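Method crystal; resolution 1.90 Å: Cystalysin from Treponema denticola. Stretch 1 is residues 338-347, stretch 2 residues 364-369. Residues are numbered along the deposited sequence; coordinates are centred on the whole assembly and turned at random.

Stretch 1 (338-347) DHKAMEEFMI
Stretch 2 364-369: GIGFER

This contact in cystalysin joins the first turns of a helix to a beta turn and the strand that follows it. Both stretches belong to one chain. Asp338 is non-helical, with phi/psi -65/160. The helix runs from His339 through Ile347 and continues beyond, with phi between -54 and -69° and psi between -32 and -52°. Gly364 to Phe367 form a type II turn. Phe367 to Arg369 are extended, and their strand also continues. The helix and strand axes approach to 10.3 Å, and their N-to-C directions differ by 44°, with a signed crossing angle of -44°. The register is set at the start of the helix, where the CA atoms of His339 and Ile365 lie 5.8 Å apart.

Backbone hydrogen bonds hold each piece in shape. In the helix, Met342 N donates to Asp338 O at 3.0 Å. Met346 N donates to Met342 O at 2.8 Å, and the same i to i+4 pattern holds between them. In the turn, Phe367 N donates to Gly364 O at 3.0 Å. Ile365 has phi/psi -62/127 and Gly366 has 99/-13, the two central corners of the turn. At the angles of Gly366 a CB would be jammed against the carbonyl O of Ile365, so the backbone itself calls for glycine.

The helix start is capped. Asp338, with chi1 p at 71°, accepts from Ala341 N through OD2 at 2.8 Å, with an N-H...O angle of 166°. This satisfies an amide that has no helical carbonyl to bond. Within the first turn of the helix, Lys340 NZ and Glu343 OE1 form a salt bridge at 3.1 Å. Lys340 is m, m, m, t; Glu343 is t, t. Neither residue contacts the second stretch.

Across the stretches there are no hydrogen bonds or salt bridges. The contact is by packing, and 291 Å² is buried, both sides summed. His339, Met342 and Met346 point their CA-to-CB bonds toward the turn and strand. Their spacing of three and four residues puts them along one side of the helix.

His339 has chi1 p at 60° and chi2 -78°. Its ND1 lies 3.7 Å from Ile365 CG2, which meets the ring obliquely. Ile365 is m, t, and its CA-to-CB bond points sideways.

Met342 is m, t, p and makes the most contacts. Its CE lies 3.5 Å from Gly366 O and 4.3 Å from Phe367 O. Met342 CE is also 3.4 Å from Glu368 OE1. One methyl group therefore sits against one backbone carbonyl and a carboxylate oxygen, with a second carbonyl, Phe367 O, a little farther off.

Glu368 points its CA-to-CB bond toward the helix. Its backbone is at -140/135, with chi1 -66°, chi2 -70° and chi3 180°. This rotamer also places Glu368 OE1 3.8 Å from Met346 CG, with Met346 m, m, t. The carboxylate oxygen thus touches both methionines. Phe367, chi1 m and chi2 80°, points away from the helix, as expected for neighbours on a strand.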

# COMPACT_ATOMS: atom_id res chain seq x y z
N ASP A 338 -34.59 -18.79 3.70
CA ASP A 338 -34.17 -17.39 3.82
C ASP A 338 -32.64 -17.37 3.82
O ASP A 338 -32.02 -18.40 4.09
CB ASP A 338 -34.80 -16.71 5.07
CG ASP A 338 -34.23 -17.19 6.41
OD1 ASP A 338 -34.94 -17.02 7.43
OD2 ASP A 338 -33.09 -17.69 6.47
N HIS A 339 -32.03 -16.23 3.52
CA HIS A 339 -30.58 -16.20 3.43
C HIS A 339 -29.77 -16.66 4.64
O HIS A 339 -28.68 -17.21 4.47
CB HIS A 339 -30.07 -14.83 2.95
CG HIS A 339 -30.45 -13.68 3.83
ND1 HIS A 339 -31.70 -13.11 3.81
CD2 HIS A 339 -29.71 -12.95 4.70
CE1 HIS A 339 -31.72 -12.07 4.64
NE2 HIS A 339 -30.52 -11.96 5.19
N LYS A 340 -30.28 -16.45 5.85
CA LYS A 340 -29.53 -16.90 7.03
C LYS A 340 -29.51 -18.42 7.09
O LYS A 340 -28.48 -19.03 7.39
CB LYS A 340 -30.16 -16.33 8.31
CG LYS A 340 -30.20 -14.81 8.36
CD LYS A 340 -28.84 -14.19 8.07
CE LYS A 340 -27.80 -14.59 9.10
NZ LYS A 340 -26.48 -13.92 8.85
N ALA A 341 -30.65 -19.05 6.78
CA ALA A 341 -30.74 -20.50 6.79
C ALA A 341 -29.85 -21.09 5.70
O ALA A 341 -29.21 -22.13 5.90
CB ALA A 341 -32.20 -20.94 6.58
N MET A 342 -29.82 -20.45 4.53
CA MET A 342 -29.01 -20.91 3.41
C MET A 342 -27.54 -20.93 3.81
O MET A 342 -26.85 -21.94 3.65
CB MET A 342 -29.18 -19.99 2.20
CG MET A 342 -30.53 -20.11 1.49
SD MET A 342 -30.69 -18.94 0.12
CE MET A 342 -29.39 -19.57 -0.97
N GLU A 343 -27.09 -19.81 4.34
CA GLU A 343 -25.72 -19.63 4.79
C GLU A 343 -25.33 -20.72 5.78
O GLU A 343 -24.26 -21.33 5.66
CB GLU A 343 -25.60 -18.25 5.44
CG GLU A 343 -24.23 -17.90 5.98
CD GLU A 343 -24.20 -16.48 6.47
OE1 GLU A 343 -24.93 -16.17 7.44
OE2 GLU A 343 -23.45 -15.67 5.89
N GLU A 344 -26.20 -20.96 6.75
CA GLU A 344 -25.98 -21.97 7.77
C GLU A 344 -25.84 -23.34 7.12
O GLU A 344 -24.95 -24.12 7.47
CB GLU A 344 -27.17 -21.97 8.73
CG GLU A 344 -27.18 -23.09 9.75
CD GLU A 344 -25.98 -23.09 10.67
OE1 GLU A 344 -25.54 -21.99 11.08
OE2 GLU A 344 -25.47 -24.18 10.99
N PHE A 345 -26.74 -23.64 6.19
CA PHE A 345 -26.73 -24.92 5.49
C PHE A 345 -25.47 -25.13 4.66
O PHE A 345 -24.85 -26.19 4.74
CB PHE A 345 -27.95 -25.02 4.57
CG PHE A 345 -27.99 -26.27 3.75
CD1 PHE A 345 -28.36 -27.48 4.32
CD2 PHE A 345 -27.65 -26.24 2.39
CE1 PHE A 345 -28.39 -28.64 3.56
CE2 PHE A 345 -27.68 -27.40 1.62
CZ PHE A 345 -28.05 -28.60 2.21
N MET A 346 -25.10 -24.14 3.87
CA MET A 346 -23.92 -24.26 3.02
C MET A 346 -22.66 -24.49 3.83
O MET A 346 -21.86 -25.38 3.52
CB MET A 346 -23.76 -23.01 2.16
CG MET A 346 -24.89 -22.77 1.17
SD MET A 346 -25.20 -24.18 0.09
CE MET A 346 -26.79 -23.73 -0.59
N ILE A 347 -22.47 -23.70 4.88
CA ILE A 347 -21.29 -23.81 5.73
C ILE A 347 -21.20 -25.08 6.56
O ILE A 347 -20.14 -25.70 6.62
CB ILE A 347 -21.20 -22.62 6.70
CG1 ILE A 347 -20.96 -21.32 5.93
CG2 ILE A 347 -20.08 -22.85 7.72
CD1 ILE A 347 -20.93 -20.08 6.82
N GLY A 364 -29.53 -9.79 -3.75
CA GLY A 364 -28.76 -11.02 -3.83
C GLY A 364 -29.31 -12.10 -2.91
O GLY A 364 -28.79 -13.21 -2.87
N ILE A 365 -30.37 -11.77 -2.17
CA ILE A 365 -30.98 -12.72 -1.25
C ILE A 365 -31.51 -13.91 -2.04
O ILE A 365 -32.28 -13.74 -2.99
CB ILE A 365 -32.13 -12.08 -0.46
CG1 ILE A 365 -31.57 -11.03 0.50
CG2 ILE A 365 -32.92 -13.16 0.30
CD1 ILE A 365 -32.61 -10.30 1.33
N GLY A 366 -31.10 -15.11 -1.64
CA GLY A 366 -31.54 -16.31 -2.34
C GLY A 366 -30.50 -16.81 -3.33
O GLY A 366 -30.61 -17.93 -3.83
N PHE A 367 -29.50 -15.98 -3.61
CA PHE A 367 -28.44 -16.35 -4.55
C PHE A 367 -27.14 -16.71 -3.83
O PHE A 367 -26.98 -16.44 -2.64
CB PHE A 367 -28.14 -15.21 -5.54
CG PHE A 367 -29.26 -14.88 -6.48
CD1 PHE A 367 -30.33 -14.09 -6.08
CD2 PHE A 367 -29.24 -15.35 -7.80
CE1 PHE A 367 -31.36 -13.76 -6.96
CE2 PHE A 367 -30.26 -15.04 -8.69
CZ PHE A 367 -31.33 -14.24 -8.27
N GLU A 368 -26.22 -17.32 -4.58
CA GLU A 368 -24.92 -17.71 -4.07
C GLU A 368 -23.88 -17.42 -5.15
O GLU A 368 -24.10 -17.73 -6.32
CB GLU A 368 -24.88 -19.21 -3.75
CG GLU A 368 -25.79 -19.65 -2.62
CD GLU A 368 -25.33 -19.16 -1.26
OE1 GLU A 368 -26.02 -19.47 -0.26
OE2 GLU A 368 -24.28 -18.48 -1.17
N ARG A 369 -22.76 -16.82 -4.76
CA ARG A 369 -21.70 -16.52 -5.72
C ARG A 369 -20.59 -17.55 -5.54
O ARG A 369 -20.02 -17.66 -4.45
CB ARG A 369 -21.14 -15.12 -5.48
CG ARG A 369 -20.25 -14.61 -6.62
CD ARG A 369 -19.46 -13.37 -6.21
NE ARG A 369 -18.29 -13.72 -5.41
CZ ARG A 369 -17.36 -12.85 -5.00
NH1 ARG A 369 -17.46 -11.56 -5.33
NH2 ARG A 369 -16.33 -13.27 -4.29